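Local coordinates for 5-cytosine DNA methyltransferase (Entamoeba histolytica, PDB 3QV2), which probably transfers a methyl group from S-adenosylmethionine to C5 of cytosine in tRNA or DNA, as expected for a Dnmt2-like methyltransferase, at residues Thr79-Pro84 with Tyr320-Leu325; Lys155-Ser160 with Asn184-His189; Asp223-Gly226 with Lys230-Cys233. All coordinates share one frame; numbering follows the deposited sequence.

Contact 1 (Thr79-Pro84 with Tyr320-Leu325). With SAH (S-adenosyl-L-homocysteine), chain B.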
loop_
_atom_site.group_PDB
_atom_site.type_symbol
_atom_site.label_atom_id
_atom_site.label_comp_id
_atom_site.label_asym_id
_atom_site.label_seq_id
_atom_site.Cartn_x
_atom_site.Cartn_y
_atom_site.Cartn_z
ATOM N N THR A 79 -5.015 -12.211 14.230
ATOM C CA THR A 79 -4.498 -10.961 13.691
ATOM C C THR A 79 -5.280 -10.491 12.465
ATOM O O THR A 79 -5.666 -11.292 11.614
ATOM C CB THR A 79 -3.009 -11.088 13.320
ATOM O OG1 THR A 79 -2.262 -11.520 14.464
ATOM C CG2 THR A 79 -2.464 -9.757 12.842
ATOM N N TRP A 80 -5.507 -9.183 12.387
ATOM C CA TRP A 80 -6.180 -8.582 11.244
ATOM C C TRP A 80 -5.268 -7.591 10.530
ATOM O O TRP A 80 -4.854 -6.589 11.111
ATOM C CB TRP A 80 -7.452 -7.856 11.685
ATOM C CG TRP A 80 -8.625 -8.745 11.955
ATOM C CD1 TRP A 80 -8.616 -10.103 12.104
ATOM C CD2 TRP A 80 -9.987 -8.336 12.103
ATOM N NE1 TRP A 80 -9.890 -10.561 12.340
ATOM C CE2 TRP A 80 -10.755 -9.491 12.342
ATOM C CE3 TRP A 80 -10.640 -7.097 12.055
ATOM C CZ2 TRP A 80 -12.132 -9.455 12.534
ATOM C CZ3 TRP A 80 -12.009 -7.057 12.245
ATOM C CH2 TRP A 80 -12.740 -8.228 12.482
ATOM N N PHE A 81 -4.953 -7.882 9.272
ATOM C CA PHE A 81 -4.274 -6.921 8.409
ATOM C C PHE A 81 -5.262 -6.442 7.359
ATOM O O PHE A 81 -6.001 -7.244 6.786
ATOM C CB PHE A 81 -3.059 -7.550 7.726
ATOM C CG PHE A 81 -1.891 -7.772 8.643
ATOM C CD1 PHE A 81 -1.925 -7.326 9.951
ATOM C CD2 PHE A 81 -0.752 -8.418 8.191
ATOM C CE1 PHE A 81 -0.851 -7.526 10.793
ATOM C CE2 PHE A 81 0.326 -8.621 9.030
ATOM C CZ PHE A 81 0.275 -8.173 10.332
ATOM N N MET A 82 -5.281 -5.139 7.101
ATOM C CA MET A 82 -6.228 -4.598 6.136
ATOM C C MET A 82 -5.879 -3.201 5.633
ATOM O O MET A 82 -5.419 -2.343 6.388
ATOM C CB MET A 82 -7.637 -4.578 6.730
ATOM C CG MET A 82 -7.818 -3.568 7.850
ATOM S SD MET A 82 -9.532 -3.446 8.394
ATOM C CE MET A 82 -9.856 -5.138 8.872
ATOM N N SER A 83 -6.111 -2.990 4.344
ATOM C CA SER A 83 -6.073 -1.661 3.755
ATOM C C SER A 83 -7.332 -1.479 2.917
ATOM O O SER A 83 -7.334 -1.746 1.714
ATOM C CB SER A 83 -4.816 -1.472 2.906
ATOM O OG SER A 83 -4.704 -2.490 1.930
ATOM N N PRO A 84 -8.420 -1.039 3.565
ATOM C CA PRO A 84 -9.745 -0.913 2.949
ATOM C C PRO A 84 -9.729 0.014 1.742
ATOM O O PRO A 84 -8.842 0.860 1.642
ATOM C CB PRO A 84 -10.590 -0.296 4.069
ATOM C CG PRO A 84 -9.879 -0.663 5.332
ATOM C CD PRO A 84 -8.425 -0.629 4.980
ATOM N N TYR A 320 6.565 -2.330 15.495
ATOM C CA TYR A 320 6.085 -1.599 16.660
ATOM C C TYR A 320 4.809 -2.237 17.199
ATOM O O TYR A 320 4.707 -2.532 18.390
ATOM C CB TYR A 320 5.837 -0.135 16.302
ATOM C CG TYR A 320 5.272 0.693 17.433
ATOM C CD1 TYR A 320 6.043 0.999 18.547
ATOM C CD2 TYR A 320 3.973 1.179 17.382
ATOM C CE1 TYR A 320 5.532 1.759 19.582
ATOM C CE2 TYR A 320 3.454 1.941 18.411
ATOM C CZ TYR A 320 4.238 2.228 19.508
ATOM O OH TYR A 320 3.725 2.987 20.535
ATOM N N LEU A 321 3.844 -2.448 16.309
ATOM C CA LEU A 321 2.570 -3.067 16.664
ATOM C C LEU A 321 2.746 -4.380 17.422
ATOM O O LEU A 321 1.975 -4.690 18.329
ATOM C CB LEU A 321 1.736 -3.311 15.403
ATOM C CG LEU A 321 0.456 -4.135 15.568
ATOM C CD1 LEU A 321 -0.539 -3.421 16.468
ATOM C CD2 LEU A 321 -0.165 -4.432 14.212
ATOM N N PHE A 322 3.762 -5.150 17.044
ATOM C CA PHE A 322 3.984 -6.470 17.630
ATOM C C PHE A 322 5.080 -6.487 18.696
ATOM O O PHE A 322 5.550 -7.555 19.086
ATOM C CB PHE A 322 4.328 -7.487 16.539
ATOM C CG PHE A 322 3.165 -7.868 15.670
ATOM C CD1 PHE A 322 2.322 -8.904 16.037
ATOM C CD2 PHE A 322 2.918 -7.201 14.480
ATOM C CE1 PHE A 322 1.254 -9.263 15.240
ATOM C CE2 PHE A 322 1.851 -7.558 13.679
ATOM C CZ PHE A 322 1.017 -8.590 14.059
ATOM N N ASP A 323 5.483 -5.313 19.173
ATOM C CA ASP A 323 6.584 -5.233 20.130
ATOM C C ASP A 323 6.198 -5.761 21.512
ATOM O O ASP A 323 7.008 -5.751 22.439
ATOM C CB ASP A 323 7.132 -3.806 20.222
ATOM C CG ASP A 323 6.298 -2.908 21.114
ATOM O OD1 ASP A 323 5.141 -3.261 21.418
ATOM O OD2 ASP A 323 6.805 -1.836 21.506
ATOM N N ASP A 324 4.958 -6.221 21.644
ATOM C CA ASP A 324 4.496 -6.816 22.893
ATOM C C ASP A 324 4.715 -8.327 22.883
ATOM O O ASP A 324 4.416 -9.011 23.861
ATOM C CB ASP A 324 3.018 -6.494 23.133
ATOM C CG ASP A 324 2.111 -7.073 22.063
ATOM O OD1 ASP A 324 2.568 -7.224 20.913
ATOM O OD2 ASP A 324 0.938 -7.376 22.370
ATOM N N LEU A 325 5.245 -8.837 21.774
ATOM C CA LEU A 325 5.458 -10.274 21.611
ATOM C C LEU A 325 6.900 -10.697 21.893
ATOM O O LEU A 325 7.235 -11.878 21.796
ATOM C CB LEU A 325 5.047 -10.726 20.205
ATOM C CG LEU A 325 3.564 -10.657 19.831
ATOM C CD1 LEU A 325 3.318 -11.377 18.515
ATOM C CD2 LEU A 325 2.691 -11.238 20.934
HETATM N N SAH B . -3.009 -3.442 0.227
HETATM C CA SAH B . -3.224 -4.290 -0.930
HETATM C CB SAH B . -4.302 -3.711 -1.837
HETATM C CG SAH B . -5.382 -2.850 -1.228
HETATM S SD SAH B . -6.584 -2.112 -2.353
HETATM C C SAH B . -1.921 -4.468 -1.667
HETATM O O SAH B . -1.930 -4.698 -2.910
HETATM O OXT SAH B . -0.813 -4.390 -1.035
HETATM C "C5'" SAH B . -8.226 -2.569 -1.838
HETATM C "C4'" SAH B . -8.721 -3.923 -2.191
HETATM O "O4'" SAH B . -9.887 -4.163 -1.484
HETATM C "C3'" SAH B . -9.057 -3.969 -3.616
HETATM O "O3'" SAH B . -8.175 -4.808 -4.279
HETATM C "C2'" SAH B . -10.400 -4.481 -3.720
HETATM O "O2'" SAH B . -10.441 -5.520 -4.634
HETATM C "C1'" SAH B . -10.722 -4.966 -2.376
HETATM N N9 SAH B . -12.132 -4.898 -2.112
HETATM C C8 SAH B . -13.002 -3.897 -2.296
HETATM N N7 SAH B . -14.205 -4.334 -1.889
HETATM C C5 SAH B . -14.078 -5.611 -1.454
HETATM C C6 SAH B . -14.979 -6.541 -0.933
HETATM N N6 SAH B . -16.373 -6.206 -0.769
HETATM N N1 SAH B . -14.515 -7.756 -0.590
HETATM C C2 SAH B . -13.225 -8.090 -0.735
HETATM N N3 SAH B . -12.345 -7.214 -1.231
HETATM C C4 SAH B . -12.742 -5.981 -1.596
#
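Apolar contact between Phe322 and the side chains of Thr79 and Phe81 carries most of the meeting of strand 79-82 with the chain that leaves helix 311-321. Phe81 and Phe322 approach from opposite directions and touch rim to rim, Phe81 CZ lying 3.8 Å from Phe322 CE2. Each rim atom lies near the plane of the other ring, yet the planes are steeply turned, about 78° apart, so neither ring offers its face to the other. Thr79 adds a methyl at the same rim, with CG2 3.9 Å from Phe322 CZ; its position anti to the backbone nitrogen brings it there. A stacked His125 covers Phe322 further, and Phe127 of strand 125-130 packs on Phe81.

Backbone hydrogen bonds shape the helix exit instead of crossing the contact. Asp323 N reaches Tyr320 O at 3.0 Å, and a type I turn from Phe322 to Leu325 carries the chain away.

Ligand binding occupies the other end of the strand segment, where the amino N of SAH donates to Ser83 OG at 2.6 Å. A central parallel strand that ends in a loop at the cofactor is characteristic of the Rossmann-like class I methyltransferase fold; here the loop runs through Pro84 towards the predicted catalytic Cys86, in the Pro-Pro-Cys motif of C5-methyltransferases.

Contact 2 (Lys155-Ser160 with Asn184-His189); sequences KDIICS and NEIQLH
Ile157 meets Ile186 and Leu188 at the outer strand of the Rossmann-like methyltransferase sheet, where strand 153-159 runs antiparallel to 172-178 and the loop that follows 172-178 folds back to cover it. The segments share no hydrogen bond, and what joins them is contact between methyl groups. Ile157 supplies the central one. Its side chain is stretched out fully, with CG1 anti to the backbone nitrogen (chi1 -174°) and CD1 continuing the line, and this carries the terminal methyl away from the strand and up to the ends of both loop residues. Ile157 CD1 lies 4.4 Å from Ile186 CD1. The same Ile157 CD1 is also 4.4 Å from Leu188 CD1. The two approaches are separated by about 95° at Ile157 CD1, so one methyl serves two neighbours that come from different directions. At 4.4 Å these are loose van der Waals contacts, in keeping with a place near the surface.

Helix 311-321 adds to the packing. Ile186 rests on Leu317 and Tyr320 of that helix as well as on Met176 of the neighbouring strand, while Cys159 of the edge strand touches Val313. The loop is tied to the helix by polar bonds too, from Tyr320 OH to Asn184 O and from Gln316 NE2 to His189 O. On the strand side, Asp156 turns away from the loop, and its OD2 takes a salt bridge from Lys135 and a hydrogen bond with Tyr173 OH.

Either side of Leu188 in sequence, Gln187 and His189 are joined: His189 NE2 donates weakly to Gln187 OE1 at 2.9 Å, with the bond bent to 141° and OE1 lying in the plane of the imidazole.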
loop_
_atom_site.group_PDB
_atom_site.type_symbol
_atom_site.label_atom_id
_atom_site.label_comp_id
_atom_site.label_asym_id
_atom_site.label_seq_id
_atom_site.Cartn_x
_atom_site.Cartn_y
_atom_site.Cartn_z
ATOM N N LYS A 155 -2.698 3.269 18.413
ATOM C CA LYS A 155 -1.725 4.272 18.008
ATOM C C LYS A 155 -1.741 4.430 16.494
ATOM O O LYS A 155 -1.760 3.446 15.756
ATOM C CB LYS A 155 -0.321 3.910 18.491
ATOM C CG LYS A 155 -0.132 4.067 19.988
ATOM C CD LYS A 155 1.222 4.673 20.309
ATOM C CE LYS A 155 1.376 4.913 21.803
ATOM N NZ LYS A 155 0.317 5.816 22.333
ATOM N N ASP A 156 -1.738 5.676 16.037
ATOM C CA ASP A 156 -1.813 5.965 14.612
ATOM C C ASP A 156 -0.724 6.942 14.178
ATOM O O ASP A 156 -0.174 7.677 14.997
ATOM C CB ASP A 156 -3.195 6.515 14.257
ATOM C CG ASP A 156 -3.540 7.768 15.038
ATOM O OD1 ASP A 156 -2.862 8.046 16.049
ATOM O OD2 ASP A 156 -4.494 8.474 14.648
ATOM N N ILE A 157 -0.417 6.946 12.885
ATOM C CA ILE A 157 0.609 7.834 12.357
ATOM C C ILE A 157 0.408 8.115 10.873
ATOM O O ILE A 157 0.029 7.229 10.108
ATOM C CB ILE A 157 2.026 7.254 12.570
ATOM C CG1 ILE A 157 3.089 8.269 12.142
ATOM C CG2 ILE A 157 2.191 5.949 11.805
ATOM C CD1 ILE A 157 4.511 7.777 12.310
ATOM N N ILE A 158 0.654 9.360 10.483
ATOM C CA ILE A 158 0.687 9.737 9.079
ATOM C C ILE A 158 2.137 9.989 8.688
ATOM O O ILE A 158 2.772 10.907 9.207
ATOM C CB ILE A 158 -0.134 11.012 8.816
ATOM C CG1 ILE A 158 -1.615 10.762 9.097
ATOM C CG2 ILE A 158 0.064 11.486 7.385
ATOM C CD1 ILE A 158 -2.500 11.959 8.817
ATOM N N CYS A 159 2.666 9.169 7.786
ATOM C CA CYS A 159 4.061 9.300 7.385
ATOM C C CYS A 159 4.288 8.875 5.939
ATOM O O CYS A 159 3.406 8.299 5.304
ATOM C CB CYS A 159 4.966 8.495 8.320
ATOM S SG CYS A 159 4.679 6.713 8.281
ATOM N N SER A 160 5.484 9.159 5.431
ATOM C CA SER A 160 5.834 8.860 4.048
ATOM C C SER A 160 7.153 8.095 3.996
ATOM O O SER A 160 7.981 8.219 4.900
ATOM C CB SER A 160 5.941 10.158 3.242
ATOM O OG SER A 160 6.276 9.906 1.890
ATOM N N ASN A 184 6.458 1.281 24.816
ATOM C CA ASN A 184 7.521 2.056 24.187
ATOM C C ASN A 184 6.997 3.096 23.207
ATOM O O ASN A 184 5.954 2.903 22.579
ATOM C CB ASN A 184 8.497 1.126 23.468
ATOM C CG ASN A 184 8.901 -0.063 24.316
ATOM O OD1 ASN A 184 9.689 0.068 25.251
ATOM N ND2 ASN A 184 8.365 -1.233 23.987
ATOM N N GLU A 185 7.723 4.201 23.076
ATOM C CA GLU A 185 7.399 5.200 22.065
ATOM C C GLU A 185 7.649 4.603 20.692
ATOM O O GLU A 185 8.623 3.879 20.495
ATOM C CB GLU A 185 8.267 6.449 22.231
ATOM C CG GLU A 185 8.066 7.200 23.532
ATOM C CD GLU A 185 8.764 8.549 23.531
ATOM O OE1 GLU A 185 9.477 8.853 24.512
ATOM O OE2 GLU A 185 8.598 9.306 22.550
ATOM N N ILE A 186 6.769 4.900 19.742
ATOM C CA ILE A 186 6.989 4.473 18.369
ATOM C C ILE A 186 8.289 5.083 17.865
ATOM O O ILE A 186 8.664 6.183 18.271
ATOM C CB ILE A 186 5.833 4.893 17.441
ATOM C CG1 ILE A 186 5.975 4.214 16.078
ATOM C CG2 ILE A 186 5.792 6.407 17.286
ATOM C CD1 ILE A 186 4.797 4.440 15.161
ATOM N N GLN A 187 8.984 4.367 16.990
ATOM C CA GLN A 187 10.251 4.859 16.470
ATOM C C GLN A 187 10.445 4.500 15.002
ATOM O O GLN A 187 10.134 3.389 14.572
ATOM C CB GLN A 187 11.417 4.317 17.300
ATOM C CG GLN A 187 11.592 2.809 17.224
ATOM C CD GLN A 187 12.705 2.307 18.122
ATOM O OE1 GLN A 187 13.157 1.169 17.995
ATOM N NE2 GLN A 187 13.152 3.158 19.038
ATOM N N LEU A 188 10.956 5.457 14.236
ATOM C CA LEU A 188 11.305 5.218 12.844
ATOM C C LEU A 188 12.821 5.212 12.700
ATOM O O LEU A 188 13.512 6.047 13.286
ATOM C CB LEU A 188 10.697 6.295 11.943
ATOM C CG LEU A 188 9.176 6.459 11.989
ATOM C CD1 LEU A 188 8.742 7.680 11.195
ATOM C CD2 LEU A 188 8.477 5.207 11.479
ATOM N N HIS A 189 13.336 4.262 11.928
ATOM C CA HIS A 189 14.766 4.188 11.664
ATOM C C HIS A 189 15.023 4.471 10.191
ATOM O O HIS A 189 14.200 4.139 9.338
ATOM C CB HIS A 189 15.312 2.807 12.029
ATOM C CG HIS A 189 14.793 2.276 13.329
ATOM N ND1 HIS A 189 13.963 1.177 13.403
ATOM C CD2 HIS A 189 14.979 2.693 14.601
ATOM C CE1 HIS A 189 13.664 0.939 14.666
ATOM N NE2 HIS A 189 14.267 1.844 15.416
#

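Contact 3 (Asp223-Gly226 with Lys230-Cys233); sequences DIVG and KRTC
Asp223 faces Arg231 and Cys233 across a tight reversal of the chain at strand 224-226. This strand pairs with 249-251 in a small parallel two-stranded sheet remote from the cofactor, a position consistent with the smaller, target-recognition part of C5-methyltransferases.

The Asp223 side chain can be followed outwards. CG stands anti to the backbone nitrogen (chi1 -180°), which sends the carboxylate across the gap. CB passes 3.8 Å from Cys233 SG. At the next atom the sulfur is closer, with Asp223 CG and Cys233 SG 3.3 Å apart, and SG lies almost straight above the carboxylate face. Of the two oxygens, OD1 takes the charge contact: Arg231 NH2 donates to Asp223 OD1 over 3.5 Å in a nearly straight but weak bond of 177°, part of a salt bridge. OD1 sits at the edge of the guanidinium, in its plane, whereas the carboxylate plane is turned 45° from it. Asp223 OD2 lies 3.3 Å from Cys233 SG and 3.5 Å from Arg231 NH1, but its stronger partner is the hydroxyl of Ser248. Ser248 OG also bonds Cys233 N, so a single hydroxyl helps to position both sides of the contact.

Arg231 starts away from the strand and comes back to it through a bend at chi2. Its backbone and its tip both meet Val225, with Val225 CG1 3.2 Å from Arg231 O and 3.8 Å from Arg231 NH1. Thr232 turns its hydroxyl to Asn168 ND2 and Pro167 O, while its methyl faces the strand. That methyl completes the packing, Val225 CG2 lying 4.1 Å from Thr232 CG2.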
loop_
_atom_site.group_PDB
_atom_site.type_symbol
_atom_site.label_atom_id
_atom_site.label_comp_id
_atom_site.label_asym_id
_atom_site.label_seq_id
_atom_site.Cartn_x
_atom_site.Cartn_y
_atom_site.Cartn_z
ATOM N N ASP A 223 6.083 15.284 -13.674
ATOM C CA ASP A 223 7.111 15.467 -12.662
ATOM C C ASP A 223 8.283 14.581 -13.058
ATOM O O ASP A 223 8.173 13.355 -13.053
ATOM C CB ASP A 223 6.595 15.082 -11.276
ATOM C CG ASP A 223 7.643 15.266 -10.195
ATOM O OD1 ASP A 223 7.671 16.347 -9.570
ATOM O OD2 ASP A 223 8.444 14.333 -9.978
ATOM N N ILE A 224 9.401 15.201 -13.419
ATOM C CA ILE A 224 10.536 14.463 -13.965
ATOM C C ILE A 224 11.696 14.372 -12.978
ATOM O O ILE A 224 12.037 15.352 -12.313
ATOM C CB ILE A 224 11.031 15.093 -15.280
ATOM C CG1 ILE A 224 9.858 15.314 -16.237
ATOM C CG2 ILE A 224 12.093 14.219 -15.925
ATOM C CD1 ILE A 224 10.261 15.917 -17.565
ATOM N N VAL A 225 12.299 13.191 -12.894
ATOM C CA VAL A 225 13.414 12.957 -11.984
ATOM C C VAL A 225 14.569 12.227 -12.663
ATOM O O VAL A 225 14.374 11.489 -13.630
ATOM C CB VAL A 225 12.971 12.137 -10.757
ATOM C CG1 VAL A 225 11.951 12.912 -9.941
ATOM C CG2 VAL A 225 12.405 10.796 -11.193
ATOM N N GLY A 226 15.774 12.445 -12.148
ATOM C CA GLY A 226 16.955 11.743 -12.612
ATOM C C GLY A 226 17.408 10.740 -11.569
ATOM O O GLY A 226 16.868 10.701 -10.465
ATOM N N LYS A 230 16.010 13.820 -5.472
ATOM C CA LYS A 230 15.574 13.511 -4.111
ATOM C C LYS A 230 14.619 12.324 -4.011
ATOM O O LYS A 230 14.848 11.400 -3.229
ATOM C CB LYS A 230 14.940 14.740 -3.451
ATOM C CG LYS A 230 15.938 15.800 -3.021
ATOM C CD LYS A 230 15.263 16.890 -2.203
ATOM C CE LYS A 230 16.264 17.933 -1.728
ATOM N NZ LYS A 230 15.615 18.986 -0.897
ATOM N N ARG A 231 13.551 12.349 -4.802
ATOM C CA ARG A 231 12.512 11.336 -4.683
ATOM C C ARG A 231 11.637 11.231 -5.929
ATOM O O ARG A 231 11.698 12.073 -6.825
ATOM C CB ARG A 231 11.626 11.631 -3.470
ATOM C CG ARG A 231 10.465 12.571 -3.767
ATOM C CD ARG A 231 10.944 13.949 -4.206
ATOM N NE ARG A 231 9.835 14.788 -4.654
ATOM C CZ ARG A 231 9.503 14.977 -5.928
ATOM N NH1 ARG A 231 10.202 14.396 -6.895
ATOM N NH2 ARG A 231 8.474 15.755 -6.237
ATOM N N THR A 232 10.824 10.180 -5.968
ATOM C CA THR A 232 9.811 10.011 -7.000
ATOM C C THR A 232 8.437 10.312 -6.409
ATOM O O THR A 232 8.222 10.143 -5.208
ATOM C CB THR A 232 9.808 8.577 -7.547
ATOM O OG1 THR A 232 9.648 7.653 -6.463
ATOM C CG2 THR A 232 11.114 8.279 -8.269
ATOM N N CYS A 233 7.507 10.755 -7.249
ATOM C CA CYS A 233 6.158 11.059 -6.786
ATOM C C CYS A 233 5.356 9.790 -6.520
ATOM O O CYS A 233 5.767 8.693 -6.897
ATOM C CB CYS A 233 5.421 11.953 -7.787
ATOM S SG CYS A 233 5.988 13.670 -7.806
#

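Overall arrangement
Burial and chemistry change together across the three contacts. Contact 1 is buried against a central strand of the large sheet and apolar between its two segments, where a ring just past helix 311-321 meets the strand. Contact 2, near the surface, is also apolar but looser, and belongs to the outermost strand of the same sheet. The two adjoin: Asp323 OD2 is 3.0 Å from Asn184 ND2, a probable hydrogen bond. Contact 3 stands apart, its centre about 32 Å from that of contact 1, on a separate small sheet; partly buried, it joins near neighbours in sequence and adds a weak salt bridge to its packing.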